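Alpha-L-rhamnosidase (Streptomyces avermitilis, PDB 3W5M) releases terminal non-reducing alpha-L-rhamnose by hydrolysis from alpha-L-rhamnosides, including the citrus flavonoids naringin, rutin and hesperidin and the arabinogalactan-protein gum arabic. Local coordinates at residues T130-L135 / P297-A302; H313-R318 / E406-T411; F978-S983 / V992-D997. One frame throughout, in Å; residues are numbered along the deposited sequence.

The three contacts follow one another along the chain and lie in separate parts of this six-domain enzyme. Contact 1 pairs the loops that lead into and out of the carbohydrate-binding module CBM67. Its segment 297-302 runs straight into strand 303-311, and the next strand, 316-326, pairs its start with the end of strand 398-407 in contact 2, both inner strands of a mixed sheet. Contact 3 comes last and joins two sheets of the C-terminal domain. The centres of contacts 1 and 2 are 44 Å apart; contact 3 is 66 Å from the first, beyond the chain's centre, and 61 Å from the second. None touches another, so each is a separate local contact.

Contact 1 (T130-L135 / P297-A302); sequences TEAPSL and PVASAA
Ala132, Pro297 and Ala299 make this a small apolar contact with a water seam, between two loops that run side by side in opposite directions where the chain enters and leaves the carbohydrate-binding module. Ala132 is the middle of it. Its methyl points at the other loop and rests on the Pro297 ring, CB to CB 3.6 Å, while Ala299 comes in beside it, with its CB 3.3 Å from Ala132 N. The Pro297 ring also meets the backbone of 130-135: its CG lies 3.2 Å from Pro133 O, a buried carbonyl with no polar partner in the model. Farther along, Leu135 swings its CG anti to its own carbonyl carbon (chi1 -64°), which brings that atom to 4.4 Å from Pro297 CD at the margin of the patch.

The polar side is handled by solvent. One water accepts from Ala132 N at 2.7 Å and donates to Pro297 O at 2.8 Å, so the two backbones are tied through it rather than directly. A second water donates to Ala132 O at 2.8 Å and only weakly to Pro297 O. Glu131 turns away from all this; its OE2 takes the Thr130 hydroxyl from above the carboxylate plane and forms a salt bridge with Arg396.

Val208, on strand 207-210 of the module, touches both Ala132 and Pro297, and farther along 297-302, Ser300 and Ala302 make backbone hydrogen bonds to strand 428-432. The paired loops therefore lie between the module and the body of the enzyme. Entry and exit segments lying side by side are what is expected of an inserted domain, here the calcium-dependent, rhamnose-binding CBM67.

Contact 2 (H313-R318 / E406-T411); sequences HKKVSR and EYADGT
Glu406 O is the acceptor that Ser317 and Arg318 share: their backbone N-H groups reach it from the same face of its carbonyl plane, at 2.9 Å from Ser317 N and 3.3 Å from Arg318 N. Two residues facing one make a classic beta bulge in these antiparallel strand ends. Ser317 OG adds a weak bond to the same oxygen. Glu406 N answers with a straight bond to Arg318 O (2.8 Å, 168° at the hydrogen), and past the bulge Ala408 N donates to Lys315 O at 3.0 Å.

The side chains of Arg318 and Glu406 lie alongside each other and point the same way, closing a salt bridge from NH2 to OE2 (3.1 Å) with their planes 39° apart. The strongest partner of Arg318 is elsewhere, since its NH1 donates to Arg83 O.

At the other end the extended chain of Lys314 crosses Asp409 and Thr411 at about a right angle. Its NZ donates to the syn lone pair of Asp409 OD2 (2.9 Å) and to Thr411 OG1 (3.0 Å). Asp409 OD1 accepts from both Thr411 OG1 and Thr411 N, the latter closing an Asx turn, so the carboxylate is gripped through both oxygens.

With one charge pair beside the bulge and another in the turn, this surface contact probably owes much to polar bonds; Lys314 ties the turn to the loop before strand 316-326.

Contact 3 (F978-S983 / V992-D997); sequences FVLTCS and VWIPAD
Leu980 and Ile994 meet where two beta sheets pack face to face. Strand 978-983 belongs to one sheet and strand 992-995 to the other; their axes are 8.6 Å apart at closest and run at 165°, nearly antiparallel. The backbones are too far apart to pair, and side chains fill the space between them.

Aliphatic contacts come first. Leu980 presents CD2 to two partners: Ile994 CD1 at 3.4 Å, tighter than ordinary van der Waals contact, and Val992 CG1 at 3.9 Å, which it meets tip to tip. Ile994 divides its branches between two neighbours. Chi1 (-49°) sets CG1 anti to the carbonyl carbon and leaves CG2 for Phe978; the turn at chi2 (-76°) then brings CD1 to Leu980.

The aromatic contacts belong to Phe978. Ile994 CG2 approaches the ring obliquely, 3.8 Å from CD2. Pro995 CG lies over one face, 4.3 Å above the plane and displaced toward the rim, nearest to CZ. An alanine in place of Ile994, without CG2 and CD1, would probably open a gap between the sheets beside Phe978 CD2 and leave Leu980 CD2 with Val992 CG1 as its remaining partner across this contact.

Other strands close the layer: Phe1028 and Val1030 touch Ile994 from the strand beside 978-983, Phe1019 touches it from within its own sheet, and Ile945 packs on Leu980. Trp993 points the other way, where Arg946 makes a cation-pi contact with it. Two consecutive strands that cross from one sheet to the other and meet through their side chains form a beta arch, and the interlayer core they build is that of a beta-sandwich, here in the C-terminal domain of the rhamnosidase.

Contact 1 (T130-L135 / P297-A302)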
loop_
_atom_site.group_PDB
_atom_site.type_symbol
_atom_site.label_atom_id
_atom_site.label_comp_id
_atom_site.label_asym_id
_atom_site.label_seq_id
_atom_site.Cartn_x
_atom_site.Cartn_y
_atom_site.Cartn_z
ATOM N N THR A 130 -24.844 -11.360 -2.859
ATOM C CA THR A 130 -23.980 -10.482 -2.074
ATOM C C THR A 130 -24.232 -10.595 -0.568
ATOM O O THR A 130 -23.495 -10.009 0.229
ATOM C CB THR A 130 -24.164 -9.011 -2.461
ATOM O OG1 THR A 130 -25.538 -8.627 -2.280
ATOM C CG2 THR A 130 -23.736 -8.774 -3.896
ATOM N N GLU A 131 -25.301 -11.282 -0.174
ATOM C CA GLU A 131 -25.538 -11.493 1.249
ATOM C C GLU A 131 -25.392 -12.957 1.602
ATOM O O GLU A 131 -25.862 -13.827 0.879
ATOM C CB GLU A 131 -26.916 -10.993 1.673
ATOM C CG GLU A 131 -26.887 -9.594 2.254
ATOM C CD GLU A 131 -26.835 -8.531 1.178
ATOM O OE1 GLU A 131 -27.920 -8.131 0.694
ATOM O OE2 GLU A 131 -25.709 -8.084 0.831
ATOM N N ALA A 132 -24.745 -13.220 2.727
ATOM C CA ALA A 132 -24.697 -14.569 3.263
ATOM C C ALA A 132 -26.110 -14.967 3.660
ATOM O O ALA A 132 -26.931 -14.088 3.998
ATOM C CB ALA A 132 -23.767 -14.627 4.468
ATOM N N PRO A 133 -26.416 -16.282 3.593
ATOM C CA PRO A 133 -27.618 -16.825 4.227
ATOM C C PRO A 133 -27.733 -16.173 5.605
ATOM O O PRO A 133 -26.753 -16.151 6.326
ATOM C CB PRO A 133 -27.264 -18.306 4.374
ATOM C CG PRO A 133 -26.415 -18.588 3.167
ATOM C CD PRO A 133 -25.630 -17.332 2.902
ATOM N N SER A 134 -28.888 -15.595 5.933
ATOM C CA SER A 134 -29.015 -14.781 7.142
ATOM C C SER A 134 -29.764 -15.479 8.293
ATOM O O SER A 134 -30.410 -16.507 8.112
ATOM C CB SER A 134 -29.736 -13.478 6.822
ATOM O OG SER A 134 -31.132 -13.653 6.900
ATOM N N LEU A 135 -29.695 -14.875 9.464
ATOM C CA LEU A 135 -30.293 -15.447 10.664
ATOM C C LEU A 135 -31.717 -14.953 10.907
ATOM O O LEU A 135 -32.360 -15.338 11.890
ATOM C CB LEU A 135 -29.401 -15.124 11.862
ATOM C CG LEU A 135 -28.012 -15.764 11.785
ATOM C CD1 LEU A 135 -27.194 -15.196 12.931
ATOM C CD2 LEU A 135 -28.125 -17.295 11.883
ATOM N N PRO A 297 -24.039 -13.005 9.237
ATOM C CA PRO A 297 -22.806 -13.554 8.672
ATOM C C PRO A 297 -22.327 -12.620 7.560
ATOM O O PRO A 297 -23.142 -11.927 6.946
ATOM C CB PRO A 297 -23.245 -14.894 8.048
ATOM C CG PRO A 297 -24.655 -15.119 8.461
ATOM C CD PRO A 297 -25.229 -13.821 8.948
ATOM N N VAL A 298 -21.023 -12.584 7.337
ATOM C CA VAL A 298 -20.409 -11.744 6.305
ATOM C C VAL A 298 -20.172 -12.578 5.037
ATOM O O VAL A 298 -19.636 -13.662 5.113
ATOM C CB VAL A 298 -19.081 -11.158 6.809
ATOM C CG1 VAL A 298 -18.364 -10.392 5.690
ATOM C CG2 VAL A 298 -19.335 -10.248 8.007
ATOM N N ALA A 299 -20.595 -12.087 3.885
ATOM C CA ALA A 299 -20.277 -12.778 2.640
ATOM C C ALA A 299 -19.318 -11.864 1.881
ATOM O O ALA A 299 -19.452 -10.652 1.914
ATOM C CB ALA A 299 -21.535 -13.057 1.824
ATOM N N SER A 300 -18.330 -12.442 1.227
ATOM C CA SER A 300 -17.342 -11.643 0.546
ATOM C C SER A 300 -17.094 -12.149 -0.869
ATOM O O SER A 300 -15.967 -12.141 -1.314
ATOM C CB SER A 300 -16.036 -11.681 1.345
ATOM O OG SER A 300 -16.202 -11.060 2.614
ATOM N N ALA A 301 -18.137 -12.567 -1.588
ATOM C CA ALA A 301 -17.902 -13.144 -2.911
ATOM C C ALA A 301 -17.466 -12.043 -3.882
ATOM O O ALA A 301 -17.762 -10.863 -3.641
ATOM C CB ALA A 301 -19.161 -13.834 -3.419
ATOM N N ALA A 302 -16.714 -12.423 -4.923
ATOM C CA ALA A 302 -16.425 -11.559 -6.085
ATOM C C ALA A 302 -17.317 -12.054 -7.170
ATOM O O ALA A 302 -16.978 -13.027 -7.860
ATOM C CB ALA A 302 -14.989 -11.666 -6.536
HETATM O O HOH W 1 -26.361 -12.359 6.099
HETATM O O HOH W 2 -23.934 -11.231 4.326
#

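Contact 2 (H313-R318 / E406-T411)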
loop_
_atom_site.group_PDB
_atom_site.type_symbol
_atom_site.label_atom_id
_atom_site.label_comp_id
_atom_site.label_asym_id
_atom_site.label_seq_id
_atom_site.Cartn_x
_atom_site.Cartn_y
_atom_site.Cartn_z
ATOM N N HIS A 313 -21.651 -2.323 -37.946
ATOM C CA HIS A 313 -20.550 -2.713 -38.835
ATOM C C HIS A 313 -19.981 -1.486 -39.537
ATOM O O HIS A 313 -20.258 -1.242 -40.720
ATOM C CB HIS A 313 -21.005 -3.755 -39.873
ATOM C CG HIS A 313 -21.497 -5.031 -39.268
ATOM N ND1 HIS A 313 -20.752 -6.193 -39.275
ATOM C CD2 HIS A 313 -22.653 -5.326 -38.626
ATOM C CE1 HIS A 313 -21.429 -7.148 -38.660
ATOM N NE2 HIS A 313 -22.586 -6.648 -38.259
ATOM N N LYS A 314 -19.214 -0.698 -38.789
ATOM C CA LYS A 314 -18.526 0.470 -39.306
ATOM C C LYS A 314 -17.136 0.424 -38.768
ATOM O O LYS A 314 -16.889 -0.177 -37.726
ATOM C CB LYS A 314 -19.128 1.766 -38.752
ATOM C CG LYS A 314 -20.517 2.108 -39.204
ATOM C CD LYS A 314 -20.884 3.426 -38.555
ATOM C CE LYS A 314 -22.370 3.659 -38.636
ATOM N NZ LYS A 314 -22.722 4.944 -37.969
ATOM N N LYS A 315 -16.241 1.133 -39.439
ATOM C CA LYS A 315 -14.860 1.240 -39.028
ATOM C C LYS A 315 -14.742 2.034 -37.702
ATOM O O LYS A 315 -15.214 3.158 -37.607
ATOM C CB LYS A 315 -14.054 1.896 -40.152
ATOM C CG LYS A 315 -12.626 2.277 -39.802
ATOM C CD LYS A 315 -11.747 1.060 -39.534
ATOM C CE LYS A 315 -10.280 1.461 -39.457
ATOM N NZ LYS A 315 -9.771 1.939 -40.774
ATOM N N VAL A 316 -14.129 1.411 -36.700
ATOM C CA VAL A 316 -13.887 2.021 -35.379
ATOM C C VAL A 316 -12.665 2.909 -35.466
ATOM O O VAL A 316 -11.610 2.491 -35.965
ATOM C CB VAL A 316 -13.665 0.936 -34.299
ATOM C CG1 VAL A 316 -13.262 1.546 -32.959
ATOM C CG2 VAL A 316 -14.903 0.065 -34.161
ATOM N N SER A 317 -12.801 4.148 -35.004
ATOM C CA SER A 317 -11.658 5.023 -34.905
ATOM C C SER A 317 -11.020 4.941 -33.520
ATOM O O SER A 317 -9.813 5.136 -33.394
ATOM C CB SER A 317 -12.024 6.476 -35.270
ATOM O OG SER A 317 -13.062 6.961 -34.426
ATOM N N ARG A 318 -11.817 4.641 -32.483
ATOM C CA ARG A 318 -11.284 4.634 -31.100
ATOM C C ARG A 318 -12.299 4.019 -30.145
ATOM O O ARG A 318 -13.498 4.168 -30.343
ATOM C CB ARG A 318 -11.024 6.086 -30.694
ATOM C CG ARG A 318 -10.233 6.300 -29.436
ATOM C CD ARG A 318 -10.135 7.790 -29.165
ATOM N NE ARG A 318 -11.333 8.294 -28.494
ATOM C CZ ARG A 318 -11.382 9.470 -27.862
ATOM N NH1 ARG A 318 -10.302 10.250 -27.824
ATOM N NH2 ARG A 318 -12.507 9.867 -27.268
ATOM N N GLU A 406 -16.035 5.362 -30.784
ATOM C CA GLU A 406 -16.135 6.402 -31.829
ATOM C C GLU A 406 -15.894 5.728 -33.167
ATOM O O GLU A 406 -15.007 4.889 -33.284
ATOM C CB GLU A 406 -15.069 7.474 -31.679
ATOM C CG GLU A 406 -14.773 7.935 -30.259
ATOM C CD GLU A 406 -15.606 9.121 -29.789
ATOM O OE1 GLU A 406 -16.777 9.278 -30.223
ATOM O OE2 GLU A 406 -15.077 9.895 -28.950
ATOM N N TYR A 407 -16.647 6.146 -34.170
ATOM C CA TYR A 407 -16.550 5.574 -35.507
ATOM C C TYR A 407 -15.974 6.609 -36.488
ATOM O O TYR A 407 -16.072 7.822 -36.245
ATOM C CB TYR A 407 -17.925 5.042 -35.920
ATOM C CG TYR A 407 -18.316 3.817 -35.129
ATOM C CD1 TYR A 407 -17.758 2.563 -35.435
ATOM C CD2 TYR A 407 -19.208 3.900 -34.062
ATOM C CE1 TYR A 407 -18.090 1.433 -34.709
ATOM C CE2 TYR A 407 -19.549 2.767 -33.327
ATOM C CZ TYR A 407 -18.976 1.529 -33.666
ATOM O OH TYR A 407 -19.292 0.386 -32.961
ATOM N N ALA A 408 -15.330 6.122 -37.555
ATOM C CA ALA A 408 -14.644 6.974 -38.508
ATOM C C ALA A 408 -15.597 7.948 -39.191
ATOM O O ALA A 408 -15.170 9.014 -39.579
ATOM C CB ALA A 408 -13.841 6.163 -39.550
ATOM N N ASP A 409 -16.879 7.609 -39.295
ATOM C CA ASP A 409 -17.881 8.552 -39.845
ATOM C C ASP A 409 -18.309 9.660 -38.860
ATOM O O ASP A 409 -19.216 10.445 -39.168
ATOM C CB ASP A 409 -19.122 7.828 -40.403
ATOM C CG ASP A 409 -19.953 7.158 -39.324
ATOM O OD1 ASP A 409 -19.570 7.204 -38.131
ATOM O OD2 ASP A 409 -21.014 6.584 -39.650
ATOM N N GLY A 410 -17.673 9.679 -37.688
ATOM C CA GLY A 410 -17.923 10.670 -36.638
ATOM C C GLY A 410 -19.048 10.312 -35.680
ATOM O O GLY A 410 -19.338 11.099 -34.769
ATOM N N THR A 411 -19.711 9.170 -35.886
ATOM C CA THR A 411 -20.765 8.706 -34.963
ATOM C C THR A 411 -20.144 7.969 -33.768
ATOM O O THR A 411 -18.942 7.662 -33.764
ATOM C CB THR A 411 -21.783 7.765 -35.621
ATOM O OG1 THR A 411 -21.119 6.563 -36.077
ATOM C CG2 THR A 411 -22.505 8.455 -36.788
HETATM O O HOH W 3 -17.231 4.750 -39.702
#

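Contact 3 (F978-S983 / V992-D997)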
loop_
_atom_site.group_PDB
_atom_site.type_symbol
_atom_site.label_atom_id
_atom_site.label_comp_id
_atom_site.label_asym_id
_atom_site.label_seq_id
_atom_site.Cartn_x
_atom_site.Cartn_y
_atom_site.Cartn_z
ATOM N N PHE A 978 42.776 8.466 -6.042
ATOM C CA PHE A 978 41.321 8.623 -6.079
ATOM C C PHE A 978 40.909 9.055 -7.492
ATOM O O PHE A 978 41.485 9.991 -8.056
ATOM C CB PHE A 978 40.912 9.671 -5.039
ATOM C CG PHE A 978 39.426 9.841 -4.870
ATOM C CD1 PHE A 978 38.704 9.017 -4.000
ATOM C CD2 PHE A 978 38.743 10.860 -5.540
ATOM C CE1 PHE A 978 37.331 9.194 -3.821
ATOM C CE2 PHE A 978 37.368 11.037 -5.370
ATOM C CZ PHE A 978 36.661 10.201 -4.513
ATOM N N VAL A 979 39.945 8.358 -8.086
ATOM C CA VAL A 979 39.339 8.821 -9.323
ATOM C C VAL A 979 37.810 8.894 -9.137
ATOM O O VAL A 979 37.192 7.949 -8.637
ATOM C CB VAL A 979 39.774 7.954 -10.538
ATOM C CG1 VAL A 979 39.534 6.469 -10.291
ATOM C CG2 VAL A 979 39.106 8.402 -11.836
ATOM N N LEU A 980 37.222 10.035 -9.491
ATOM C CA LEU A 980 35.767 10.173 -9.548
ATOM C C LEU A 980 35.353 10.574 -10.958
ATOM O O LEU A 980 35.931 11.500 -11.542
ATOM C CB LEU A 980 35.275 11.208 -8.531
ATOM C CG LEU A 980 33.824 11.729 -8.604
ATOM C CD1 LEU A 980 32.796 10.657 -8.268
ATOM C CD2 LEU A 980 33.693 12.868 -7.620
ATOM N N THR A 981 34.379 9.864 -11.529
ATOM C CA THR A 981 33.741 10.340 -12.754
ATOM C C THR A 981 32.282 10.639 -12.402
ATOM O O THR A 981 31.733 10.085 -11.442
ATOM C CB THR A 981 33.797 9.320 -13.911
ATOM O OG1 THR A 981 33.281 8.063 -13.465
ATOM C CG2 THR A 981 35.233 9.119 -14.431
ATOM N N CYS A 982 31.659 11.532 -13.154
ATOM C CA CYS A 982 30.249 11.779 -12.943
ATOM C C CYS A 982 29.615 12.279 -14.209
ATOM O O CYS A 982 30.302 12.710 -15.144
ATOM C CB CYS A 982 30.017 12.728 -11.751
ATOM S SG CYS A 982 30.784 14.357 -11.884
ATOM N N SER A 983 28.294 12.164 -14.256
ATOM C CA SER A 983 27.507 12.623 -15.385
ATOM C C SER A 983 26.420 13.511 -14.791
ATOM O O SER A 983 25.716 13.100 -13.869
ATOM C CB SER A 983 26.941 11.429 -16.168
ATOM O OG SER A 983 26.218 11.851 -17.314
ATOM N N VAL A 992 31.253 19.778 -6.708
ATOM C CA VAL A 992 31.958 18.522 -6.539
ATOM C C VAL A 992 33.025 18.708 -5.465
ATOM O O VAL A 992 33.746 19.704 -5.475
ATOM C CB VAL A 992 32.579 18.057 -7.862
ATOM C CG1 VAL A 992 33.284 16.715 -7.704
ATOM C CG2 VAL A 992 31.499 17.950 -8.935
ATOM N N TRP A 993 33.077 17.766 -4.524
ATOM C CA TRP A 993 34.072 17.761 -3.447
ATOM C C TRP A 993 34.970 16.554 -3.617
ATOM O O TRP A 993 34.484 15.419 -3.611
ATOM C CB TRP A 993 33.394 17.660 -2.097
ATOM C CG TRP A 993 32.471 18.755 -1.792
ATOM C CD1 TRP A 993 31.345 19.107 -2.489
ATOM C CD2 TRP A 993 32.556 19.658 -0.681
ATOM N NE1 TRP A 993 30.725 20.177 -1.882
ATOM C CE2 TRP A 993 31.446 20.539 -0.772
ATOM C CE3 TRP A 993 33.464 19.815 0.378
ATOM C CZ2 TRP A 993 31.217 21.558 0.158
ATOM C CZ3 TRP A 993 33.238 20.832 1.300
ATOM C CH2 TRP A 993 32.118 21.693 1.183
ATOM N N ILE A 994 36.272 16.788 -3.774
ATOM C CA ILE A 994 37.220 15.697 -3.982
ATOM C C ILE A 994 38.228 15.679 -2.841
ATOM O O ILE A 994 39.044 16.597 -2.759
ATOM C CB ILE A 994 38.005 15.863 -5.304
ATOM C CG1 ILE A 994 37.071 16.165 -6.474
ATOM C CG2 ILE A 994 38.865 14.631 -5.585
ATOM C CD1 ILE A 994 36.302 14.957 -6.965
ATOM N N PRO A 995 38.176 14.652 -1.954
ATOM C CA PRO A 995 39.167 14.570 -0.873
ATOM C C PRO A 995 40.587 14.584 -1.432
ATOM O O PRO A 995 40.900 13.844 -2.384
ATOM C CB PRO A 995 38.847 13.232 -0.173
ATOM C CG PRO A 995 37.877 12.518 -1.065
ATOM C CD PRO A 995 37.156 13.593 -1.832
ATOM N N ALA A 996 41.418 15.460 -0.871
ATOM C CA ALA A 996 42.792 15.620 -1.336
ATOM C C ALA A 996 43.714 16.079 -0.217
ATOM O O ALA A 996 43.405 17.052 0.482
ATOM C CB ALA A 996 42.851 16.597 -2.508
ATOM N N ASP A 997 44.832 15.367 -0.056
ATOM C CA ASP A 997 45.938 15.793 0.815
ATOM C C ASP A 997 46.387 17.200 0.434
ATOM O O ASP A 997 46.454 18.087 1.284
ATOM C CB ASP A 997 47.133 14.836 0.703
ATOM C CG ASP A 997 46.922 13.528 1.452
ATOM O OD1 ASP A 997 46.507 13.555 2.637
ATOM O OD2 ASP A 997 47.193 12.467 0.850
#